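Local coordinates for uncharacterized protein Rv2277c (Mycobacterium tuberculosis, PDB 5VUG) that is uncharacterised but contains a glycerophosphodiester phosphodiesterase-like TIM-barrel domain and probably hydrolyses phosphoric diesters, at residues 120-126 / 150-155. Residues are numbered along the deposited sequence; the frame is centred on the assembly and turned at random.
Sequences MTLFLDL and RSIVYS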
# COMPACT_ATOMS: atom_id res chain seq x y z
N MSE A 120 27.06 -22.60 12.20
CA MSE A 120 25.69 -22.21 11.91
C MSE A 120 25.29 -20.80 12.29
O MSE A 120 25.46 -20.36 13.44
CB MSE A 120 24.67 -23.20 12.44
CG MSE A 120 23.28 -22.94 11.84
SE MSE A 120 22.20 -24.26 12.45
CE MSE A 120 22.94 -25.69 11.40
N THR A 121 24.75 -20.11 11.30
CA THR A 121 24.29 -18.74 11.51
C THR A 121 23.02 -18.78 12.34
O THR A 121 22.10 -19.57 12.07
CB THR A 121 24.02 -18.09 10.15
OG1 THR A 121 25.20 -18.18 9.34
CG2 THR A 121 23.64 -16.62 10.34
N LEU A 122 22.97 -17.93 13.36
CA LEU A 122 21.82 -17.78 14.24
C LEU A 122 21.15 -16.45 13.93
O LEU A 122 21.82 -15.41 13.88
CB LEU A 122 22.26 -17.79 15.70
CG LEU A 122 23.18 -18.94 16.11
CD1 LEU A 122 23.55 -18.83 17.58
CD2 LEU A 122 22.51 -20.28 15.81
N PHE A 123 19.84 -16.47 13.75
CA PHE A 123 19.04 -15.26 13.63
C PHE A 123 18.23 -15.16 14.91
O PHE A 123 17.44 -16.06 15.22
CB PHE A 123 18.14 -15.34 12.40
CG PHE A 123 18.92 -15.44 11.12
CD1 PHE A 123 19.35 -14.29 10.45
CD2 PHE A 123 19.30 -16.69 10.62
CE1 PHE A 123 20.09 -14.39 9.28
CE2 PHE A 123 20.04 -16.79 9.45
CZ PHE A 123 20.44 -15.63 8.78
N LEU A 124 18.47 -14.10 15.68
CA LEU A 124 17.89 -13.96 17.01
C LEU A 124 16.84 -12.86 16.93
O LEU A 124 17.17 -11.68 16.78
CB LEU A 124 18.97 -13.59 18.01
CG LEU A 124 20.13 -14.59 18.09
CD1 LEU A 124 21.14 -14.16 19.17
CD2 LEU A 124 19.63 -16.00 18.33
N ASP A 125 15.57 -13.25 17.04
CA ASP A 125 14.45 -12.33 16.93
C ASP A 125 14.13 -11.81 18.33
O ASP A 125 13.71 -12.57 19.21
CB ASP A 125 13.24 -13.03 16.32
CG ASP A 125 12.04 -12.10 16.14
OD1 ASP A 125 12.23 -10.86 16.13
OD2 ASP A 125 10.91 -12.61 16.02
N LEU A 126 14.35 -10.52 18.54
CA LEU A 126 14.16 -9.91 19.86
C LEU A 126 12.88 -9.09 19.91
O LEU A 126 12.62 -8.28 19.02
CB LEU A 126 15.36 -9.01 20.19
CG LEU A 126 16.59 -9.61 20.87
CD1 LEU A 126 17.18 -10.79 20.12
CD2 LEU A 126 17.64 -8.53 21.10
N ARG A 150 28.60 -15.10 14.54
CA ARG A 150 27.71 -15.92 13.72
C ARG A 150 26.24 -15.65 14.03
O ARG A 150 25.38 -16.43 13.61
CB ARG A 150 28.03 -17.41 13.85
CG ARG A 150 27.78 -18.02 15.23
CD ARG A 150 28.19 -19.49 15.19
NE ARG A 150 28.14 -20.15 16.49
CZ ARG A 150 27.19 -21.01 16.86
NH1 ARG A 150 26.18 -21.29 16.04
NH2 ARG A 150 27.23 -21.58 18.06
N SER A 151 25.94 -14.55 14.72
CA SER A 151 24.57 -14.24 15.11
C SER A 151 24.12 -12.92 14.50
O SER A 151 24.88 -11.95 14.46
CB SER A 151 24.44 -14.18 16.65
OG SER A 151 24.82 -15.42 17.23
N ILE A 152 22.86 -12.89 14.04
CA ILE A 152 22.24 -11.71 13.43
C ILE A 152 21.02 -11.35 14.28
O ILE A 152 20.11 -12.17 14.44
CB ILE A 152 21.81 -12.00 11.99
CG1 ILE A 152 23.00 -12.46 11.13
CG2 ILE A 152 21.09 -10.79 11.36
CD1 ILE A 152 24.07 -11.40 10.95
N VAL A 153 21.00 -10.14 14.82
CA VAL A 153 19.87 -9.68 15.63
C VAL A 153 18.80 -9.11 14.71
O VAL A 153 19.08 -8.22 13.89
CB VAL A 153 20.32 -8.65 16.67
CG1 VAL A 153 19.11 -8.09 17.41
CG2 VAL A 153 21.33 -9.30 17.64
N TYR A 154 17.57 -9.59 14.87
CA TYR A 154 16.41 -9.14 14.11
C TYR A 154 15.34 -8.61 15.06
O TYR A 154 15.20 -9.09 16.18
CB TYR A 154 15.80 -10.29 13.27
CG TYR A 154 14.65 -9.78 12.44
CD1 TYR A 154 14.89 -9.11 11.24
CD2 TYR A 154 13.33 -9.91 12.86
CE1 TYR A 154 13.86 -8.58 10.49
CE2 TYR A 154 12.28 -9.38 12.12
CZ TYR A 154 12.55 -8.73 10.93
OH TYR A 154 11.51 -8.21 10.20
N SER A 155 14.57 -7.63 14.58
CA SER A 155 13.33 -7.23 15.25
C SER A 155 12.40 -6.57 14.23
O SER A 155 12.86 -5.91 13.30
CB SER A 155 13.58 -6.26 16.41
OG SER A 155 12.38 -5.92 17.09
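Leu122 and Leu124 each give their N-H and their C=O to segment 150-155, whose strand 151-154 lies beside strand 121-125 as a parallel neighbour in the TIM barrel; helix 134-145 makes the beta-alpha-beta crossover between them. Five backbone hydrogen bonds result, from Leu122 N to Arg150 O (2.8 Å) at the start to Leu126 N to Tyr154 O (2.9 Å) at the end. Thr121, Phe123 and Asp125 turn their backbone polar groups the other way and bond strand 41-48, so strand 121-125 is bonded on both sides, as an inner strand of the barrel.

The side chain of Arg150 adds a sixth bond at the Met120 end. Its straight aliphatic chain carries NH1 to Met120 O (2.9 Å); the oxygen lies in the guanidinium plane and offers a lone pair. NH1 also bonds Thr116 OG1, while Leu122 CD1 lies over one guanidinium face. The hydroxyl of Ser151, small enough to sit beneath helix 134-145, is satisfied by Ala147 O.

Toward the barrel interior, Phe123 CD1 packs on the branched Ile152 CB at 3.7 Å, and the Phe123 ring meets Trp201 edge-to-face. Tyr154 extends alongside Asp125, near a bound glycerol, and its hydroxyl bonds Arg176. With CG anti to the backbone N (chi1 -178°), Asp125 brings OD1 to the edge of the tyrosine ring, 3.6 Å from Tyr154 CD2.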